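Protein YibA (Escherichia coli, PDB 1OYZ) is of unknown function, an all-alpha HEAT-repeat protein to which an oxidoreductase activity has been only tentatively assigned. Local coordinates at residues F181-N186 with D195-M200; S191-C196 with S217-K222; E199-K204 with E211-L216. All coordinates share one frame; numbering follows the deposited sequence.

Interaction 1: residues F181-N186 with D195-M200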
# COMPACT_ATOMS: atom_id res chain seq x y z
N PHE A 181 2.52 7.73 2.86
CA PHE A 181 1.12 7.40 2.97
C PHE A 181 0.84 6.70 4.29
O PHE A 181 -0.12 7.04 5.00
CB PHE A 181 0.72 6.49 1.82
CG PHE A 181 -0.72 6.55 1.45
CD1 PHE A 181 -1.72 6.28 2.40
CD2 PHE A 181 -1.10 6.87 0.14
CE1 PHE A 181 -3.06 6.33 2.05
CE2 PHE A 181 -2.43 6.92 -0.23
CZ PHE A 181 -3.42 6.66 0.72
N ALA A 182 1.66 5.72 4.65
CA ALA A 182 1.40 5.01 5.90
C ALA A 182 1.73 5.88 7.12
O ALA A 182 1.12 5.75 8.19
CB ALA A 182 2.17 3.67 5.92
N ILE A 183 2.71 6.78 6.97
CA ILE A 183 3.07 7.70 8.05
C ILE A 183 1.92 8.64 8.31
O ILE A 183 1.60 8.95 9.45
CB ILE A 183 4.32 8.54 7.67
CG1 ILE A 183 5.57 7.70 7.89
CG2 ILE A 183 4.37 9.86 8.50
CD1 ILE A 183 6.77 8.20 7.21
N ASN A 184 1.28 9.11 7.26
CA ASN A 184 0.18 10.02 7.47
C ASN A 184 -0.98 9.27 8.14
O ASN A 184 -1.56 9.75 9.12
CB ASN A 184 -0.23 10.64 6.14
CG ASN A 184 0.74 11.74 5.68
OD1 ASN A 184 0.86 12.02 4.48
ND2 ASN A 184 1.44 12.36 6.64
N ILE A 185 -1.26 8.08 7.62
CA ILE A 185 -2.31 7.20 8.13
C ILE A 185 -2.19 6.95 9.64
O ILE A 185 -3.18 6.98 10.36
CB ILE A 185 -2.27 5.85 7.34
CG1 ILE A 185 -3.56 5.68 6.56
CG2 ILE A 185 -1.93 4.69 8.27
CD1 ILE A 185 -3.72 6.70 5.44
N ASN A 186 -0.97 6.75 10.11
CA ASN A 186 -0.76 6.51 11.53
C ASN A 186 -0.42 7.76 12.33
O ASN A 186 -0.20 7.70 13.53
CB ASN A 186 0.33 5.46 11.70
CG ASN A 186 -0.08 4.10 11.16
OD1 ASN A 186 0.77 3.28 10.83
ND2 ASN A 186 -1.38 3.86 11.08
N ASP A 195 11.29 16.77 8.49
CA ASP A 195 12.35 17.18 7.58
C ASP A 195 12.27 16.37 6.28
O ASP A 195 12.52 16.91 5.20
CB ASP A 195 13.74 17.05 8.24
CG ASP A 195 13.88 17.94 9.49
OD1 ASP A 195 13.22 19.00 9.55
OD2 ASP A 195 14.65 17.59 10.42
N CYS A 196 11.93 15.08 6.35
CA CYS A 196 11.85 14.34 5.09
C CYS A 196 10.68 14.87 4.27
O CYS A 196 10.79 14.97 3.06
CB CYS A 196 11.70 12.83 5.31
SG CYS A 196 13.23 12.00 5.93
N PHE A 197 9.58 15.23 4.93
CA PHE A 197 8.46 15.76 4.18
C PHE A 197 8.83 17.10 3.50
O PHE A 197 8.52 17.29 2.32
CB PHE A 197 7.23 15.91 5.08
CG PHE A 197 6.47 14.61 5.29
CD1 PHE A 197 6.99 13.40 4.85
CD2 PHE A 197 5.25 14.61 5.92
CE1 PHE A 197 6.29 12.20 5.03
CE2 PHE A 197 4.53 13.42 6.12
CZ PHE A 197 5.05 12.21 5.66
N VAL A 198 9.51 18.01 4.23
CA VAL A 198 9.90 19.30 3.64
C VAL A 198 10.70 19.04 2.35
O VAL A 198 10.45 19.65 1.31
CB VAL A 198 10.76 20.15 4.67
CG1 VAL A 198 11.40 21.35 3.98
CG2 VAL A 198 9.88 20.61 5.84
N GLU A 199 11.62 18.07 2.41
CA GLU A 199 12.42 17.75 1.24
C GLU A 199 11.55 17.19 0.14
O GLU A 199 11.81 17.40 -1.05
CB GLU A 199 13.50 16.72 1.58
CG GLU A 199 14.47 17.21 2.64
CD GLU A 199 15.18 18.49 2.21
OE1 GLU A 199 15.66 19.25 3.09
OE2 GLU A 199 15.26 18.74 0.99
N MSE A 200 10.52 16.45 0.52
CA MSE A 200 9.64 15.87 -0.49
C MSE A 200 8.82 16.93 -1.21
O MSE A 200 8.26 16.68 -2.29
CB MSE A 200 8.76 14.79 0.16
CG MSE A 200 9.61 13.62 0.56
SE MSE A 200 8.85 12.33 1.78
CE MSE A 200 8.89 10.83 0.52

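Interaction 2: residues S191-C196 with S217-K222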
# COMPACT_ATOMS: atom_id res chain seq x y z
N SER A 191 10.92 15.05 14.31
CA SER A 191 11.73 15.95 13.52
C SER A 191 12.17 15.34 12.19
O SER A 191 12.14 15.99 11.16
CB SER A 191 12.93 16.40 14.35
OG SER A 191 13.84 17.10 13.53
N ASP A 192 12.57 14.07 12.23
CA ASP A 192 13.02 13.39 11.03
C ASP A 192 11.98 13.28 9.92
O ASP A 192 12.28 13.47 8.74
CB ASP A 192 13.54 12.00 11.37
CG ASP A 192 14.76 12.03 12.29
OD1 ASP A 192 14.65 12.44 13.47
OD2 ASP A 192 15.84 11.65 11.80
N ILE A 193 10.75 12.95 10.29
CA ILE A 193 9.69 12.80 9.31
C ILE A 193 9.34 14.18 8.76
O ILE A 193 9.16 14.35 7.56
CB ILE A 193 8.45 12.09 9.92
CG1 ILE A 193 7.85 12.91 11.04
CG2 ILE A 193 8.85 10.73 10.48
CD1 ILE A 193 6.82 13.95 10.55
N ARG A 194 9.26 15.17 9.63
CA ARG A 194 8.96 16.48 9.11
C ARG A 194 10.02 16.91 8.12
O ARG A 194 9.71 17.34 7.00
CB ARG A 194 8.83 17.48 10.24
CG ARG A 194 7.50 17.38 10.88
CD ARG A 194 7.34 18.40 11.93
NE ARG A 194 6.20 18.08 12.76
CZ ARG A 194 5.62 18.94 13.58
NH1 ARG A 194 6.09 20.18 13.66
NH2 ARG A 194 4.58 18.56 14.31
N ASP A 195 11.29 16.77 8.49
CA ASP A 195 12.35 17.18 7.58
C ASP A 195 12.27 16.37 6.28
O ASP A 195 12.52 16.91 5.20
CB ASP A 195 13.74 17.05 8.24
CG ASP A 195 13.88 17.94 9.49
OD1 ASP A 195 13.22 19.00 9.55
OD2 ASP A 195 14.65 17.59 10.42
N CYS A 196 11.93 15.08 6.35
CA CYS A 196 11.85 14.34 5.09
C CYS A 196 10.68 14.87 4.27
O CYS A 196 10.79 14.97 3.06
CB CYS A 196 11.70 12.83 5.31
SG CYS A 196 13.23 12.00 5.93
N SER A 217 0.99 19.90 6.48
CA SER A 217 -0.09 20.75 6.95
C SER A 217 -0.79 20.18 8.20
O SER A 217 -1.07 20.91 9.14
CB SER A 217 -1.10 20.99 5.83
OG SER A 217 -0.45 21.39 4.65
N TYR A 218 -1.08 18.88 8.24
CA TYR A 218 -1.72 18.34 9.43
C TYR A 218 -0.82 18.60 10.65
O TYR A 218 -1.31 18.88 11.75
CB TYR A 218 -2.03 16.84 9.26
CG TYR A 218 -3.33 16.62 8.53
CD1 TYR A 218 -3.50 17.01 7.19
CD2 TYR A 218 -4.44 16.06 9.19
CE1 TYR A 218 -4.73 16.86 6.52
CE2 TYR A 218 -5.67 15.91 8.54
CZ TYR A 218 -5.82 16.31 7.21
OH TYR A 218 -7.04 16.19 6.58
N ARG A 219 0.49 18.54 10.43
CA ARG A 219 1.47 18.78 11.48
C ARG A 219 1.64 20.29 11.77
O ARG A 219 2.46 20.65 12.61
CB ARG A 219 2.83 18.21 11.08
CG ARG A 219 2.82 16.78 10.51
CD ARG A 219 2.71 15.75 11.61
NE ARG A 219 2.23 14.44 11.14
CZ ARG A 219 2.84 13.68 10.23
NH1 ARG A 219 3.97 14.07 9.67
NH2 ARG A 219 2.31 12.50 9.90
N LYS A 220 0.91 21.16 11.06
CA LYS A 220 1.02 22.61 11.32
C LYS A 220 2.45 23.16 11.13
O LYS A 220 2.87 24.10 11.82
CB LYS A 220 0.57 22.90 12.75
CG LYS A 220 -0.74 22.21 13.17
CD LYS A 220 -1.96 23.09 12.89
CE LYS A 220 -3.28 22.33 13.08
NZ LYS A 220 -3.50 21.31 11.99
N ASP A 221 3.20 22.58 10.21
CA ASP A 221 4.58 22.99 9.96
C ASP A 221 4.59 24.04 8.84
O ASP A 221 4.35 23.74 7.68
CB ASP A 221 5.38 21.74 9.60
CG ASP A 221 6.88 21.96 9.57
OD1 ASP A 221 7.61 21.04 10.01
OD2 ASP A 221 7.32 23.03 9.09
N LYS A 222 4.89 25.28 9.22
CA LYS A 222 4.88 26.38 8.27
C LYS A 222 5.87 26.31 7.13
O LYS A 222 5.79 27.09 6.20
CB LYS A 222 4.97 27.69 9.05
CG LYS A 222 3.64 27.95 9.75
CD LYS A 222 3.72 28.83 11.00
CE LYS A 222 2.32 29.17 11.49
NZ LYS A 222 2.37 29.94 12.74
O HOH W 1 5.04 22.44 14.07

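Interaction 3: residues E199-K204 with E211-L216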
# COMPACT_ATOMS: atom_id res chain seq x y z
N GLU A 199 11.62 18.07 2.41
CA GLU A 199 12.42 17.75 1.24
C GLU A 199 11.55 17.19 0.14
O GLU A 199 11.81 17.40 -1.05
CB GLU A 199 13.50 16.72 1.58
CG GLU A 199 14.47 17.21 2.64
CD GLU A 199 15.18 18.49 2.21
OE1 GLU A 199 15.66 19.25 3.09
OE2 GLU A 199 15.26 18.74 0.99
N MSE A 200 10.52 16.45 0.52
CA MSE A 200 9.64 15.87 -0.49
C MSE A 200 8.82 16.93 -1.21
O MSE A 200 8.26 16.68 -2.29
CB MSE A 200 8.76 14.79 0.16
CG MSE A 200 9.61 13.62 0.56
SE MSE A 200 8.85 12.33 1.78
CE MSE A 200 8.89 10.83 0.52
N LEU A 201 8.76 18.13 -0.64
CA LEU A 201 8.06 19.21 -1.33
C LEU A 201 8.70 19.37 -2.70
O LEU A 201 8.04 19.80 -3.63
CB LEU A 201 8.14 20.50 -0.56
CG LEU A 201 7.30 20.37 0.71
CD1 LEU A 201 7.29 21.70 1.48
CD2 LEU A 201 5.88 19.96 0.32
N GLN A 202 9.98 19.01 -2.81
CA GLN A 202 10.68 19.09 -4.11
C GLN A 202 10.75 17.75 -4.86
O GLN A 202 11.49 17.63 -5.84
CB GLN A 202 12.12 19.59 -3.94
CG GLN A 202 12.33 20.65 -2.84
CD GLN A 202 11.61 21.94 -3.14
OE1 GLN A 202 11.32 22.73 -2.24
NE2 GLN A 202 11.33 22.16 -4.41
N ASP A 203 10.02 16.72 -4.40
CA ASP A 203 10.05 15.41 -5.08
C ASP A 203 9.58 15.51 -6.54
O ASP A 203 8.68 16.29 -6.86
CB ASP A 203 9.16 14.40 -4.34
CG ASP A 203 9.51 12.95 -4.68
OD1 ASP A 203 9.29 12.51 -5.84
OD2 ASP A 203 10.01 12.26 -3.77
N LYS A 204 10.16 14.71 -7.43
CA LYS A 204 9.75 14.75 -8.82
C LYS A 204 8.39 14.11 -9.03
O LYS A 204 7.76 14.29 -10.06
CB LYS A 204 10.75 13.97 -9.67
CG LYS A 204 10.73 12.49 -9.34
CD LYS A 204 11.64 11.66 -10.25
CE LYS A 204 13.11 12.00 -10.07
NZ LYS A 204 13.97 11.02 -10.80
N GLU A 211 1.33 14.02 -0.74
CA GLU A 211 1.34 13.45 0.61
C GLU A 211 2.20 14.29 1.59
O GLU A 211 1.88 14.40 2.78
CB GLU A 211 1.85 11.99 0.59
CG GLU A 211 0.86 10.93 -0.05
CD GLU A 211 -0.39 10.65 0.78
OE1 GLU A 211 -0.24 10.71 2.03
OE2 GLU A 211 -1.50 10.33 0.22
N ALA A 212 3.31 14.85 1.09
CA ALA A 212 4.19 15.68 1.92
C ALA A 212 3.41 16.94 2.34
O ALA A 212 3.43 17.35 3.50
CB ALA A 212 5.45 16.07 1.13
N ILE A 213 2.72 17.53 1.38
CA ILE A 213 1.92 18.71 1.66
C ILE A 213 0.83 18.43 2.69
O ILE A 213 0.65 19.20 3.65
CB ILE A 213 1.26 19.25 0.38
CG1 ILE A 213 2.36 19.83 -0.53
CG2 ILE A 213 0.21 20.31 0.73
CD1 ILE A 213 1.94 20.10 -1.92
N ILE A 214 0.10 17.32 2.53
CA ILE A 214 -0.95 17.06 3.52
C ILE A 214 -0.28 16.69 4.85
O ILE A 214 -0.74 17.08 5.92
CB ILE A 214 -1.97 15.95 3.07
CG1 ILE A 214 -1.61 14.62 3.66
CG2 ILE A 214 -2.02 15.82 1.55
CD1 ILE A 214 -2.46 14.33 4.85
N GLY A 215 0.81 15.94 4.77
CA GLY A 215 1.50 15.57 6.00
C GLY A 215 2.01 16.78 6.77
O GLY A 215 1.82 16.89 7.99
N LEU A 216 2.66 17.71 6.07
CA LEU A 216 3.19 18.88 6.75
C LEU A 216 2.06 19.75 7.26
O LEU A 216 2.12 20.27 8.36
CB LEU A 216 4.13 19.68 5.84
CG LEU A 216 5.46 18.94 5.66
CD1 LEU A 216 6.30 19.52 4.54
CD2 LEU A 216 6.22 18.99 6.97

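Interaction 1: residues F181-N186 with D195-M200
Phe197 reaches from helix 191-200 to Ile183 and Asn184, neighbours on helix 173-186, and these three residues make the whole contact. It buries 121 Å² in all, and the backbones stay well apart, with Ile183 CA and Phe197 CA 10.4 Å from each other; the Phe197 side chain spans about half of that gap, and Ile183 and Asn184 meet it from the other side. The apolar part is one touch: the CG2 methyl of Ile183 meets CZ at the far end of the ring at 3.7 Å, approaching obliquely as the two side chains slide past each other in opposite senses. With CG1 beside the backbone N (chi1 -80°), the CG2 branch is anti to it and is the one turned to Phe197 CZ. The polar part is an amide against an aromatic edge. Asn184 comes from the direction opposite to Phe197, its amide close to the ring plane beside CE2, with Asn184 CG 4.2 Å from Phe197 CE2, and the amide plane is turned 70° from the ring. No hydrogen bond spans the helices here. Ala180, Leu216 and Arg219 also touch Phe197, whose ring is buried. With an alanine here, Ile183 CG2 and the Asn184 amide would probably lose the ring they rest on, leaving a gap between the two helices. Leu164 and Leu168 of helix 161-168 pack against Ile183 as well. The two helices run roughly antiparallel, joined by a short connection, an antiparallel packing of neighbouring helices consistent with a HEAT-type solenoid.

Interaction 2: residues S191-C196 with S217-K222
A Schellman motif closes helix 206-218, and the residues flanking its positive-phi Lys220 (phi 59°), Arg219 and Asp221, pack on Ile193 and Arg194 of helix 191-200. Inside the motif, Lys220 N bonds back to Ser217 O at 2.8 Å. Arg194 carries much of the contact: its chain is extended from CG to NE, and it lays one face of its guanidinium under the carbonyl of Arg219. Arg194 NH2 to Arg219 O is 3.4 Å, but the angle is too poor for a hydrogen bond. A water connects the two groups instead, accepting from Arg194 NH1 and donating weakly to Arg219 O at 3.5 Å. The contact thus ties the first turns of one solenoid helix to the C-terminal cap of the next, consistent with HEAT-type stacking. Asp221 OD1 lies against the aliphatic stem, 3.3 Å from Arg194 CD, but 4.0 Å from Arg194 NH1, beyond a salt bridge. The salt bridges lie elsewhere: Arg194 NH2 with Asp189, Asp221 OD1 with Arg223. The Arg219 and Arg194 guanidinium planes are only 11° apart, yet Arg194 NE and Arg219 NH1 are separated by 5.5 Å, and Asp189, which also touches Arg219, may ease the like charges. Ile193 holds CG1 between its backbone N and carbonyl carbon (chi1 63°), and its CD1 meets Arg219 NH1 at a tight 3.0 Å, the two side chains crossing at about a right angle.

Interaction 3: residues E199-K204 with E211-L216
Ala212 enters the contact first, its CB methyl facing the selenomethionine Met200, where CB to CB is 3.7 Å and the CA atoms of the pair are 6.0 Å apart. The small methyl lets the backbones come this close. The selenium end of Met200 leads away from this helix, so only the base of its side chain takes part. Ala212 CB also lies 4.0 Å from Leu201 CD2. Ile213, next along, offers CG1 to that same methyl, Leu201 CD2, at 3.6 Å, the two side chains crossing at about a right angle. A type I turn runs from Met200 to Asp203, closed by Asp203 N bonding to Met200 O at 2.7 Å; the contact packs the turn between helices 191-200 and 206-218 against the second of them, consistent with a HEAT-type solenoid. A turn of helix further on, Leu216 reaches toward Leu201 tip to tip, its CD1 3.9 Å from Leu201 CD1. Leu201 thus splits its branches, CD2 serving Ala212 and Ile213 and CD1 serving Leu216: chi1 -69° turns CG toward the helix and chi2 -176° divides the methyls. Val224 packs on Leu201, Ile213 and Leu216, while Val227 of helix 225-232 touches Leu201 and Ile213.

Overall arrangement
The three contacts follow one another along helix 191-200: its first turns serve interaction 2, its middle interaction 1 and its end interaction 3. Their centres lie 7 to 9 Å apart. Arg219 joins interactions 1 and 2, with Arg219 NH1 3.7 Å from Phe197 CE2 and Arg219 NH2 3.6 Å from Ile183 CG2. Between interactions 1 and 3, Phe197 O packs on Ala212 CB at 3.5 Å. Interaction 3 is nested within the loop that interaction 2 closes, and a probable hydrogen bond from Asp221 N to Leu216 O (3.2 Å) connects them. Together they pack helix 191-200 against the helices before and after it in the chain, 173-186 and 206-218.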